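Local atomic coordinates of L544 (Acanthamoeba polyphaga mimivirus, PDB entry 4AMQ), a protein that is a virion-associated nucleotidyl transferase that binds manganese and probably uses a metal-dependent mechanism to transfer nucleotides. Residues I61-T65 with G274-Q278; K164-T168 with V185-V190; I283-R287 with L345-Y349; L295-K301 with K337-W341. All blocks are in the same frame, centred on the assembly; numbering follows the deposited sequence.

Contact 1: residues I61-T65 with G274-Q278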
loop_
_atom_site.group_PDB
_atom_site.type_symbol
_atom_site.label_atom_id
_atom_site.label_comp_id
_atom_site.label_asym_id
_atom_site.label_seq_id
_atom_site.Cartn_x
_atom_site.Cartn_y
_atom_site.Cartn_z
ATOM N N ILE A 61 -16.250 -1.420 0.075
ATOM C CA ILE A 61 -16.306 0.006 0.389
ATOM C C ILE A 61 -16.563 0.816 -0.878
ATOM O O ILE A 61 -16.061 0.476 -1.948
ATOM C CB ILE A 61 -15.010 0.502 1.060
ATOM C CG1 ILE A 61 -13.813 0.314 0.124
ATOM C CG2 ILE A 61 -14.784 -0.216 2.386
ATOM C CD1 ILE A 61 -12.544 0.963 0.623
ATOM N N PRO A 62 -17.353 1.894 -0.759
ATOM C CA PRO A 62 -17.772 2.676 -1.928
ATOM C C PRO A 62 -16.598 3.283 -2.697
ATOM O O PRO A 62 -16.609 3.271 -3.926
ATOM C CB PRO A 62 -18.649 3.779 -1.321
ATOM C CG PRO A 62 -18.252 3.850 0.113
ATOM C CD PRO A 62 -17.884 2.448 0.497
ATOM N N TYR A 63 -15.602 3.801 -1.987
ATOM C CA TYR A 63 -14.455 4.413 -2.646
ATOM C C TYR A 63 -13.282 3.449 -2.734
ATOM O O TYR A 63 -12.351 3.516 -1.932
ATOM C CB TYR A 63 -14.037 5.693 -1.924
ATOM C CG TYR A 63 -15.069 6.796 -1.996
ATOM C CD1 TYR A 63 -15.140 7.634 -3.101
ATOM C CD2 TYR A 63 -15.971 6.998 -0.958
ATOM C CE1 TYR A 63 -16.080 8.648 -3.170
ATOM C CE2 TYR A 63 -16.913 8.006 -1.017
ATOM C CZ TYR A 63 -16.965 8.828 -2.124
ATOM O OH TYR A 63 -17.902 9.832 -2.187
ATOM N N ILE A 64 -13.331 2.561 -3.721
ATOM C CA ILE A 64 -12.324 1.514 -3.870
ATOM C C ILE A 64 -10.897 2.056 -3.773
ATOM O O ILE A 64 -10.554 3.050 -4.413
ATOM C CB ILE A 64 -12.496 0.756 -5.200
ATOM C CG1 ILE A 64 -13.887 0.122 -5.269
ATOM C CG2 ILE A 64 -11.416 -0.305 -5.358
ATOM C CD1 ILE A 64 -14.143 -0.644 -6.543
ATOM N N THR A 65 -10.077 1.395 -2.962
ATOM C CA THR A 65 -8.682 1.782 -2.784
ATOM C C THR A 65 -7.755 0.774 -3.448
ATOM O O THR A 65 -6.974 1.121 -4.333
ATOM C CB THR A 65 -8.318 1.906 -1.298
ATOM O OG1 THR A 65 -8.642 0.685 -0.619
ATOM C CG2 THR A 65 -9.088 3.051 -0.663
ATOM N N GLY A 274 -14.631 8.909 2.815
ATOM C CA GLY A 274 -14.124 7.905 1.898
ATOM C C GLY A 274 -13.192 8.436 0.822
ATOM O O GLY A 274 -12.187 7.805 0.507
ATOM N N LEU A 275 -13.519 9.595 0.258
ATOM C CA LEU A 275 -12.739 10.149 -0.851
ATOM C C LEU A 275 -11.381 10.684 -0.389
ATOM O O LEU A 275 -10.401 10.631 -1.131
ATOM C CB LEU A 275 -13.528 11.236 -1.593
ATOM C CG LEU A 275 -12.848 11.833 -2.831
ATOM C CD1 LEU A 275 -12.358 10.738 -3.771
ATOM C CD2 LEU A 275 -13.778 12.799 -3.564
ATOM N N TYR A 276 -11.329 11.197 0.835
ATOM C CA TYR A 276 -10.065 11.626 1.423
ATOM C C TYR A 276 -9.082 10.460 1.494
ATOM O O TYR A 276 -7.905 10.610 1.178
ATOM C CB TYR A 276 -10.279 12.189 2.829
ATOM C CG TYR A 276 -11.079 13.471 2.884
ATOM C CD1 TYR A 276 -12.463 13.450 2.801
ATOM C CD2 TYR A 276 -10.451 14.701 3.035
ATOM C CE1 TYR A 276 -13.199 14.613 2.856
ATOM C CE2 TYR A 276 -11.183 15.872 3.093
ATOM C CZ TYR A 276 -12.558 15.820 3.002
ATOM O OH TYR A 276 -13.301 16.977 3.058
ATOM N N LYS A 277 -9.571 9.301 1.922
ATOM C CA LYS A 277 -8.725 8.119 2.052
ATOM C C LYS A 277 -8.305 7.587 0.684
ATOM O O LYS A 277 -7.164 7.171 0.496
ATOM C CB LYS A 277 -9.431 7.028 2.873
ATOM C CG LYS A 277 -8.761 5.662 2.826
ATOM C CD LYS A 277 -9.153 4.800 4.027
ATOM C CE LYS A 277 -10.657 4.579 4.123
ATOM N NZ LYS A 277 -11.170 3.699 3.037
ATOM N N GLN A 278 -9.229 7.614 -0.272
ATOM C CA GLN A 278 -8.954 7.087 -1.604
ATOM C C GLN A 278 -7.887 7.920 -2.309
ATOM O O GLN A 278 -7.006 7.379 -2.971
ATOM C CB GLN A 278 -10.235 7.025 -2.443
ATOM C CG GLN A 278 -10.104 6.174 -3.703
ATOM C CD GLN A 278 -11.186 6.468 -4.726
ATOM O OE1 GLN A 278 -11.328 7.601 -5.191
ATOM N NE2 GLN A 278 -11.954 5.446 -5.084
HETATM O O HOH W 1 -11.500 5.091 0.372
HETATM O O HOH W 2 -9.174 0.986 2.563
#

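Contact 2: residues K164-T168 with V185-V190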
loop_
_atom_site.group_PDB
_atom_site.type_symbol
_atom_site.label_atom_id
_atom_site.label_comp_id
_atom_site.label_asym_id
_atom_site.label_seq_id
_atom_site.Cartn_x
_atom_site.Cartn_y
_atom_site.Cartn_z
ATOM N N LYS A 164 12.725 -7.160 3.875
ATOM C CA LYS A 164 11.902 -7.963 2.974
ATOM C C LYS A 164 12.387 -7.828 1.534
ATOM O O LYS A 164 12.479 -6.720 1.006
ATOM C CB LYS A 164 10.435 -7.545 3.064
ATOM C CG LYS A 164 9.871 -7.576 4.469
ATOM C CD LYS A 164 9.906 -8.978 5.059
ATOM C CE LYS A 164 8.889 -9.892 4.393
ATOM N NZ LYS A 164 8.871 -11.242 5.025
ATOM N N LEU A 165 12.694 -8.957 0.902
ATOM C CA LEU A 165 13.199 -8.947 -0.463
ATOM C C LEU A 165 12.098 -8.671 -1.486
ATOM O O LEU A 165 11.206 -9.496 -1.697
ATOM C CB LEU A 165 13.903 -10.264 -0.788
ATOM C CG LEU A 165 15.183 -10.563 -0.003
ATOM C CD1 LEU A 165 15.763 -11.904 -0.414
ATOM C CD2 LEU A 165 16.205 -9.454 -0.205
ATOM N N ARG A 166 12.166 -7.502 -2.115
ATOM C CA ARG A 166 11.243 -7.165 -3.188
ATOM C C ARG A 166 11.917 -7.426 -4.529
ATOM O O ARG A 166 12.841 -6.713 -4.917
ATOM C CB ARG A 166 10.799 -5.701 -3.087
ATOM C CG ARG A 166 10.277 -5.303 -1.710
ATOM C CD ARG A 166 9.536 -3.965 -1.738
ATOM N NE ARG A 166 10.396 -2.848 -2.123
ATOM C CZ ARG A 166 10.021 -1.571 -2.089
ATOM N NH1 ARG A 166 8.802 -1.247 -1.683
ATOM N NH2 ARG A 166 10.865 -0.618 -2.458
ATOM N N TRP A 167 11.463 -8.460 -5.228
ATOM C CA TRP A 167 12.026 -8.812 -6.527
ATOM C C TRP A 167 11.307 -8.061 -7.648
ATOM O O TRP A 167 10.076 -8.006 -7.676
ATOM C CB TRP A 167 11.922 -10.324 -6.760
ATOM C CG TRP A 167 12.687 -11.149 -5.759
ATOM C CD1 TRP A 167 12.415 -11.281 -4.428
ATOM C CD2 TRP A 167 13.841 -11.960 -6.013
ATOM N NE1 TRP A 167 13.332 -12.115 -3.837
ATOM C CE2 TRP A 167 14.218 -12.546 -4.789
ATOM C CE3 TRP A 167 14.596 -12.242 -7.157
ATOM C CZ2 TRP A 167 15.315 -13.398 -4.674
ATOM C CZ3 TRP A 167 15.684 -13.090 -7.042
ATOM C CH2 TRP A 167 16.034 -13.656 -5.810
ATOM N N THR A 168 12.071 -7.474 -8.565
ATOM C CA THR A 168 11.487 -6.908 -9.776
ATOM C C THR A 168 11.233 -8.041 -10.762
ATOM O O THR A 168 11.748 -9.148 -10.584
ATOM C CB THR A 168 12.413 -5.870 -10.440
ATOM O OG1 THR A 168 13.660 -6.487 -10.777
ATOM C CG2 THR A 168 12.668 -4.694 -9.505
ATOM N N VAL A 185 22.026 -13.434 -4.298
ATOM C CA VAL A 185 20.960 -14.312 -3.825
ATOM C C VAL A 185 20.144 -14.842 -4.997
ATOM O O VAL A 185 19.963 -14.151 -5.999
ATOM C CB VAL A 185 20.032 -13.589 -2.835
ATOM C CG1 VAL A 185 19.059 -12.690 -3.584
ATOM C CG2 VAL A 185 19.280 -14.597 -1.983
ATOM N N SER A 186 19.659 -16.073 -4.873
ATOM C CA SER A 186 18.916 -16.709 -5.957
ATOM C C SER A 186 17.462 -16.966 -5.573
ATOM O O SER A 186 17.157 -17.284 -4.423
ATOM C CB SER A 186 19.595 -18.011 -6.385
ATOM O OG SER A 186 18.810 -18.702 -7.341
ATOM N N PHE A 187 16.569 -16.834 -6.549
ATOM C CA PHE A 187 15.136 -16.892 -6.291
ATOM C C PHE A 187 14.668 -18.280 -5.873
ATOM O O PHE A 187 13.793 -18.417 -5.022
ATOM C CB PHE A 187 14.350 -16.420 -7.514
ATOM C CG PHE A 187 12.885 -16.240 -7.256
ATOM C CD1 PHE A 187 12.405 -15.067 -6.696
ATOM C CD2 PHE A 187 11.986 -17.244 -7.566
ATOM C CE1 PHE A 187 11.055 -14.900 -6.456
ATOM C CE2 PHE A 187 10.636 -17.083 -7.329
ATOM C CZ PHE A 187 10.168 -15.909 -6.775
ATOM N N GLN A 188 15.247 -19.311 -6.474
ATOM C CA GLN A 188 14.880 -20.674 -6.122
ATOM C C GLN A 188 15.153 -20.964 -4.646
ATOM O O GLN A 188 14.349 -21.613 -3.978
ATOM C CB GLN A 188 15.607 -21.681 -7.012
ATOM C CG GLN A 188 15.236 -23.122 -6.723
ATOM C CD GLN A 188 13.735 -23.337 -6.705
ATOM O OE1 GLN A 188 13.031 -22.949 -7.638
ATOM N NE2 GLN A 188 13.237 -23.940 -5.632
ATOM N N ASP A 189 16.284 -20.475 -4.139
ATOM C CA ASP A 189 16.639 -20.669 -2.738
ATOM C C ASP A 189 15.568 -20.051 -1.854
ATOM O O ASP A 189 15.131 -20.650 -0.871
ATOM C CB ASP A 189 17.990 -20.019 -2.420
ATOM C CG ASP A 189 19.168 -20.787 -2.990
ATOM O OD1 ASP A 189 18.952 -21.762 -3.743
ATOM O OD2 ASP A 189 20.318 -20.399 -2.690
ATOM N N VAL A 190 15.145 -18.846 -2.220
ATOM C CA VAL A 190 14.168 -18.103 -1.432
ATOM C C VAL A 190 12.808 -18.800 -1.347
ATOM O O VAL A 190 12.215 -18.877 -0.273
ATOM C CB VAL A 190 13.992 -16.670 -1.967
ATOM C CG1 VAL A 190 12.841 -15.983 -1.272
ATOM C CG2 VAL A 190 15.283 -15.878 -1.782
#

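Contact 3: residues I283-R287 with L345-Y349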
loop_
_atom_site.group_PDB
_atom_site.type_symbol
_atom_site.label_atom_id
_atom_site.label_comp_id
_atom_site.label_asym_id
_atom_site.label_seq_id
_atom_site.Cartn_x
_atom_site.Cartn_y
_atom_site.Cartn_z
ATOM N N ILE A 283 -2.390 8.741 -4.366
ATOM C CA ILE A 283 -1.100 9.427 -4.347
ATOM C C ILE A 283 0.029 8.455 -3.981
ATOM O O ILE A 283 1.126 8.542 -4.528
ATOM C CB ILE A 283 -1.109 10.617 -3.369
ATOM C CG1 ILE A 283 -2.013 11.733 -3.900
ATOM C CG2 ILE A 283 0.298 11.144 -3.151
ATOM C CD1 ILE A 283 -2.287 12.829 -2.897
ATOM N N ASP A 284 -0.239 7.528 -3.062
ATOM C CA ASP A 284 0.723 6.466 -2.759
ATOM C C ASP A 284 1.019 5.593 -3.988
ATOM O O ASP A 284 2.143 5.139 -4.179
ATOM C CB ASP A 284 0.223 5.588 -1.614
ATOM C CG ASP A 284 0.409 6.229 -0.258
ATOM O OD1 ASP A 284 1.360 7.025 -0.090
ATOM O OD2 ASP A 284 -0.392 5.918 0.648
ATOM N N SER A 285 0.005 5.361 -4.816
ATOM C CA SER A 285 0.184 4.603 -6.054
ATOM C C SER A 285 1.161 5.292 -7.013
ATOM O O SER A 285 2.035 4.647 -7.591
ATOM C CB SER A 285 -1.163 4.374 -6.739
ATOM O OG SER A 285 -1.995 3.558 -5.937
ATOM N N TYR A 286 1.009 6.604 -7.174
ATOM C CA TYR A 286 1.941 7.396 -7.969
ATOM C C TYR A 286 3.358 7.193 -7.435
ATOM O O TYR A 286 4.259 6.788 -8.172
ATOM C CB TYR A 286 1.544 8.875 -7.899
ATOM C CG TYR A 286 2.271 9.795 -8.862
ATOM C CD1 TYR A 286 3.600 10.150 -8.654
ATOM C CD2 TYR A 286 1.621 10.320 -9.972
ATOM C CE1 TYR A 286 4.259 10.999 -9.527
ATOM C CE2 TYR A 286 2.273 11.168 -10.853
ATOM C CZ TYR A 286 3.589 11.506 -10.623
ATOM O OH TYR A 286 4.234 12.346 -11.495
ATOM N N ARG A 287 3.541 7.461 -6.144
ATOM C CA ARG A 287 4.840 7.324 -5.484
ATOM C C ARG A 287 5.461 5.947 -5.656
ATOM O O ARG A 287 6.625 5.822 -6.034
ATOM C CB ARG A 287 4.706 7.604 -3.989
ATOM C CG ARG A 287 4.421 9.042 -3.639
ATOM C CD ARG A 287 3.915 9.121 -2.215
ATOM N NE ARG A 287 4.034 10.462 -1.661
ATOM C CZ ARG A 287 3.774 10.759 -0.393
ATOM N NH1 ARG A 287 3.377 9.809 0.438
ATOM N NH2 ARG A 287 3.910 12.003 0.040
ATOM N N LEU A 345 2.660 16.431 -5.220
ATOM C CA LEU A 345 1.720 15.470 -4.648
ATOM C C LEU A 345 2.040 15.213 -3.181
ATOM O O LEU A 345 1.176 14.798 -2.414
ATOM C CB LEU A 345 1.717 14.153 -5.434
ATOM C CG LEU A 345 1.022 14.171 -6.798
ATOM C CD1 LEU A 345 1.078 12.793 -7.446
ATOM C CD2 LEU A 345 -0.419 14.647 -6.671
ATOM N N THR A 346 3.285 15.468 -2.795
ATOM C CA THR A 346 3.695 15.305 -1.405
ATOM C C THR A 346 3.064 16.378 -0.517
ATOM O O THR A 346 2.586 16.084 0.580
ATOM C CB THR A 346 5.224 15.328 -1.258
ATOM O OG1 THR A 346 5.776 14.164 -1.887
ATOM C CG2 THR A 346 5.620 15.338 0.214
ATOM N N GLN A 347 3.063 17.618 -0.993
ATOM C CA GLN A 347 2.390 18.699 -0.284
ATOM C C GLN A 347 0.898 18.413 -0.194
ATOM O O GLN A 347 0.287 18.581 0.860
ATOM C CB GLN A 347 2.613 20.036 -0.992
ATOM C CG GLN A 347 4.060 20.488 -1.027
ATOM C CD GLN A 347 4.276 21.667 -1.959
ATOM O OE1 GLN A 347 3.532 22.649 -1.923
ATOM N NE2 GLN A 347 5.294 21.571 -2.807
ATOM N N LEU A 348 0.320 17.986 -1.313
ATOM C CA LEU A 348 -1.100 17.668 -1.373
ATOM C C LEU A 348 -1.440 16.554 -0.392
ATOM O O LEU A 348 -2.463 16.600 0.286
ATOM C CB LEU A 348 -1.496 17.258 -2.792
ATOM C CG LEU A 348 -2.987 17.026 -3.038
ATOM C CD1 LEU A 348 -3.790 18.265 -2.667
ATOM C CD2 LEU A 348 -3.241 16.631 -4.487
ATOM N N TYR A 349 -0.569 15.554 -0.322
ATOM C CA TYR A 349 -0.754 14.431 0.583
ATOM C C TYR A 349 -0.858 14.944 2.017
ATOM O O TYR A 349 -1.771 14.583 2.757
ATOM C CB TYR A 349 0.423 13.465 0.448
ATOM C CG TYR A 349 0.227 12.128 1.123
ATOM C CD1 TYR A 349 -0.363 11.066 0.446
ATOM C CD2 TYR A 349 0.652 11.917 2.428
ATOM C CE1 TYR A 349 -0.534 9.839 1.051
ATOM C CE2 TYR A 349 0.484 10.690 3.043
ATOM C CZ TYR A 349 -0.109 9.655 2.349
ATOM O OH TYR A 349 -0.282 8.432 2.956
#

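Contact 4: residues L295-K301 with K337-W341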
loop_
_atom_site.group_PDB
_atom_site.type_symbol
_atom_site.label_atom_id
_atom_site.label_comp_id
_atom_site.label_asym_id
_atom_site.label_seq_id
_atom_site.Cartn_x
_atom_site.Cartn_y
_atom_site.Cartn_z
ATOM N N LEU A 295 6.798 4.309 -13.781
ATOM C CA LEU A 295 5.800 5.319 -14.115
ATOM C C LEU A 295 6.177 6.039 -15.406
ATOM O O LEU A 295 7.161 6.770 -15.445
ATOM C CB LEU A 295 5.667 6.339 -12.980
ATOM C CG LEU A 295 4.495 7.320 -13.075
ATOM C CD1 LEU A 295 3.171 6.572 -13.075
ATOM C CD2 LEU A 295 4.534 8.335 -11.939
ATOM N N ASP A 296 5.407 5.823 -16.466
ATOM C CA ASP A 296 5.602 6.592 -17.687
ATOM C C ASP A 296 4.727 7.846 -17.658
ATOM O O ASP A 296 3.844 7.981 -16.807
ATOM C CB ASP A 296 5.349 5.742 -18.939
ATOM C CG ASP A 296 3.911 5.282 -19.059
ATOM O OD1 ASP A 296 3.162 5.403 -18.073
ATOM O OD2 ASP A 296 3.532 4.789 -20.143
ATOM N N LEU A 297 4.993 8.770 -18.574
ATOM C CA LEU A 297 4.304 10.058 -18.574
ATOM C C LEU A 297 2.798 9.882 -18.684
ATOM O O LEU A 297 2.035 10.503 -17.945
ATOM C CB LEU A 297 4.817 10.950 -19.710
ATOM C CG LEU A 297 4.140 12.318 -19.832
ATOM C CD1 LEU A 297 4.196 13.056 -18.507
ATOM C CD2 LEU A 297 4.779 13.151 -20.939
ATOM N N ASP A 298 2.377 9.032 -19.613
ATOM C CA ASP A 298 0.960 8.793 -19.855
ATOM C C ASP A 298 0.217 8.326 -18.600
ATOM O O ASP A 298 -0.917 8.730 -18.357
ATOM C CB ASP A 298 0.779 7.793 -20.998
ATOM C CG ASP A 298 -0.608 7.182 -21.026
ATOM O OD1 ASP A 298 -1.575 7.906 -21.346
ATOM O OD2 ASP A 298 -0.729 5.973 -20.739
ATOM N N THR A 299 0.861 7.486 -17.797
ATOM C CA THR A 299 0.234 7.000 -16.575
ATOM C C THR A 299 0.249 8.083 -15.502
ATOM O O THR A 299 -0.738 8.272 -14.789
ATOM C CB THR A 299 0.909 5.717 -16.053
ATOM O OG1 THR A 299 0.812 4.694 -17.052
ATOM C CG2 THR A 299 0.236 5.236 -14.775
ATOM N N ALA A 300 1.365 8.802 -15.400
ATOM C CA ALA A 300 1.475 9.900 -14.446
ATOM C C ALA A 300 0.406 10.946 -14.722
ATOM O O ALA A 300 -0.216 11.472 -13.801
ATOM C CB ALA A 300 2.861 10.533 -14.506
ATOM N N LYS A 301 0.202 11.243 -16.000
ATOM C CA LYS A 301 -0.781 12.234 -16.408
ATOM C C LYS A 301 -2.199 11.788 -16.078
ATOM O O LYS A 301 -3.008 12.582 -15.609
ATOM C CB LYS A 301 -0.666 12.529 -17.908
ATOM C CG LYS A 301 -1.802 13.382 -18.441
ATOM C CD LYS A 301 -1.683 13.627 -19.940
ATOM C CE LYS A 301 -0.517 14.536 -20.270
ATOM N NZ LYS A 301 -0.534 14.929 -21.708
ATOM N N LYS A 337 8.494 16.856 -15.638
ATOM C CA LYS A 337 7.094 16.992 -15.267
ATOM C C LYS A 337 6.679 15.941 -14.227
ATOM O O LYS A 337 6.031 16.264 -13.225
ATOM C CB LYS A 337 6.215 16.895 -16.516
ATOM C CG LYS A 337 4.745 17.143 -16.266
ATOM C CD LYS A 337 3.917 16.908 -17.527
ATOM C CE LYS A 337 4.089 18.021 -18.541
ATOM N NZ LYS A 337 3.109 17.892 -19.660
ATOM N N ILE A 338 7.060 14.688 -14.466
ATOM C CA ILE A 338 6.732 13.588 -13.553
ATOM C C ILE A 338 7.299 13.846 -12.155
ATOM O O ILE A 338 6.624 13.634 -11.141
ATOM C CB ILE A 338 7.281 12.240 -14.072
ATOM C CG1 ILE A 338 6.736 11.938 -15.474
ATOM C CG2 ILE A 338 6.943 11.111 -13.111
ATOM C CD1 ILE A 338 7.157 10.578 -16.027
ATOM N N ILE A 339 8.546 14.303 -12.121
ATOM C CA ILE A 339 9.240 14.633 -10.883
ATOM C C ILE A 339 8.603 15.813 -10.141
ATOM O O ILE A 339 8.358 15.738 -8.937
ATOM C CB ILE A 339 10.719 14.950 -11.174
ATOM C CG1 ILE A 339 11.424 13.696 -11.699
ATOM C CG2 ILE A 339 11.412 15.499 -9.932
ATOM C CD1 ILE A 339 12.768 13.975 -12.352
ATOM N N ALA A 340 8.344 16.903 -10.862
ATOM C CA ALA A 340 7.719 18.082 -10.266
ATOM C C ALA A 340 6.356 17.730 -9.678
ATOM O O ALA A 340 6.008 18.175 -8.585
ATOM C CB ALA A 340 7.585 19.191 -11.288
ATOM N N TRP A 341 5.588 16.932 -10.415
ATOM C CA TRP A 341 4.309 16.429 -9.926
ATOM C C TRP A 341 4.483 15.627 -8.641
ATOM O O TRP A 341 3.728 15.796 -7.690
ATOM C CB TRP A 341 3.645 15.546 -10.979
ATOM C CG TRP A 341 2.897 16.295 -12.015
ATOM C CD1 TRP A 341 2.428 17.577 -11.930
ATOM C CD2 TRP A 341 2.516 15.826 -13.320
ATOM N NE1 TRP A 341 1.779 17.923 -13.091
ATOM C CE2 TRP A 341 1.826 16.861 -13.953
ATOM C CE3 TRP A 341 2.707 14.608 -13.988
ATOM C CZ2 TRP A 341 1.310 16.729 -15.244
ATOM C CZ3 TRP A 341 2.197 14.486 -15.268
ATOM C CH2 TRP A 341 1.507 15.536 -15.881
#

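Contact 1: residues I61-T65 with G274-Q278
Gly274, at the start of its helix segment, lies against the ring of Tyr63: Gly274 CA is 3.5 Å from Tyr63 CD2. With no side chain at this position, the aromatic ring can settle directly on the helix backbone. Leu275 continues the same surface. Its backbone N stands over the centre of the Tyr63 ring, and its CB makes a CH-pi contact over the face, 4.3 Å from the ring centroid. Tyr63 CG is anti to its own carbonyl carbon (chi1 -66°), which carries the ring across to this first turn. Two residues on, Lys277 bends its chain at chi3 and chi4, bringing NZ within 3.9 Å of Ile61 CD1, tip to tip. NZ donates to a water that in turn donates to Tyr63 O and Gly274 O, so one solvent molecule links loop and helix; the ammonium also forms a salt bridge with Glu270. Gln278 supplies the direct polar link, its NE2 donating to Ile64 O at 2.9 Å with an N-H...O angle of 147°. The donor is tilted 27° from the carbonyl plane. The same NE2 is also bonded to Leu24 O, and OE1 to Arg282, so partners at both ends fix the amide's rotation. Beside it, Thr65 CG2 packs 4.1 Å from Gln278 CA. The contact thus sets the start of helix 274-292 against the loop between helix 55-58 and strand 66-72, whose Asp66 and Asp68 bind manganese, while helix 259-272 covers Ile61 and Pro62 through Glu270.

Contact 2: residues K164-T168 with V185-V190
With Trp167 CG anti to its carbonyl carbon (chi1 -62°) and Phe187 CG anti to its backbone N (chi1 -171°), the two aromatic side chains meet at a slant with their ring planes almost perpendicular. The edge of Phe187 points at the face of the indole in a T-shaped pair: the centroids of the phenyl and the six-membered indole ring are 4.8 Å apart and the planes stand at 87°. Phe187 CD1 makes the closest side-chain approach, 3.5 Å from Trp167 CD2, while Phe187 CB adds a CH-pi contact over the six-membered ring. The far end of the indole reaches the backbone where strand gives way to helix, Trp167 CH2 lying 3.3 Å from Phe187 N. Two valines flank that end obliquely: Val185 CG1 is 3.9 Å from Trp167 CH2, and Val190 CG2 is 3.8 Å from Trp167 CZ2. Val190 CG2 also touches Leu165 CD1 at 4.2 Å, extending the apolar patch along strand 164-167. The indole NE1 donates to Cys106 O of strand 99-108, which satisfies the polar edge of this buried ring and helps fix its rotation. Across the two segments the contacts are apolar and aromatic, so cohesion probably rests on dispersion and on the electrostatics of the edge-to-face pair.

Contact 3: residues I283-R287 with L345-Y349
Arg287 crosses to Tyr349 and Thr346 on a chain extended from CG to NE, which spans the gap between two helices whose local axes approach to 10.7 Å. From CB the extended methylenes place the guanidinium at the other helix, and the atoms beyond them make the contact. NE passes 4.1 Å from Thr346 OG1. CZ lies over the Tyr349 ring, 4.3 Å from its centroid and 18° off the normal, a cation-pi geometry; the guanidinium plane is inclined by 34° to the ring. At the tip the branches diverge. NH1 stands over the ring centre and forms a weak, 3.5 Å salt bridge with Asp284 OD1 on its own helix. NH2 turns to Thr346, making a weak hydrogen bond to OG1. Ile283 CG2 packs on the same tyrosine ring, 3.7 Å from Tyr349 CD1; deeper in, Leu345 CD1 sits over one face of Tyr286, 3.6 Å from the ring centroid in a CH-pi contact. Tyr286 reaches onward to bond Ile338 O through its hydroxyl, while Ile304 and Ile307 of helix 297-311 lie against Leu345 and Ile283. The two segments form an antiparallel helix pair within the helical domain of L544, their N-to-C directions 149° apart, with apolar packing inside and the cation-pi pair on the more exposed side.

Contact 4: residues L295-K301 with K337-W341
Ile338 makes the tight part of this contact, pressing its CD1 against the turn that leads into helix 297-311. That methyl lies 3.8 Å from Leu297 N and also touches Leu295 O. Ile338 CG2 meets Leu295 CD2 at 3.9 Å, and CG1 faces Ala300 CB. The torsion of Ile338 (chi1 -57°) sets CG2 anti to the backbone N, so the two branches separate: CG1 carries CD1 to the turn while CG2 turns to Leu295. Ala300 also touches the indole of Trp341, with its CB 4.1 Å from Trp341 CZ3. That indole reaches past Ala300 to Lys301, where CZ3 lies 3.9 Å from the backbone N.

Toward solvent the packing thins. Leu297 CD1 still bridges to Lys337 CD and Trp341 CZ3, but the neighbouring ammonium groups, Lys301 NZ and Lys337 NZ, remain 5.1 Å apart as like charges. Also on the exposed side, Asp296 is the N-cap of helix 297-311: its OD1 accepts from Thr299 N and from Thr299 OG1, the latter at 2.7 Å on the syn lone pair. The two helix segments run in the same general direction, inclined by 32°. Helix 274-292 covers the inner side through Tyr286, which meets Leu295 and Trp341, and helix 319-331 packs Val328 against Lys337 and Trp341.

Overall arrangement
From the N terminus, the loop 61-65 opens contact 1, which closes only at helix 274-292, 209 residues later, and joins the nucleotidyltransferase domain to the helical domain. Nested inside the chain loop that contact 1 closes, contact 2 closes a short span at the edge of the six-stranded sheet; its centre is about 33 Å from that of contact 1, across the chain's centre. Contact 3 opens after contact 1 has closed, farther along the same helix, and ties it to helix 334-368. Contact 4 nests within contact 3, bringing helix 297-311 to that long helix. Contacts 3 and 4 touch through Tyr286, their centres about 12 Å apart.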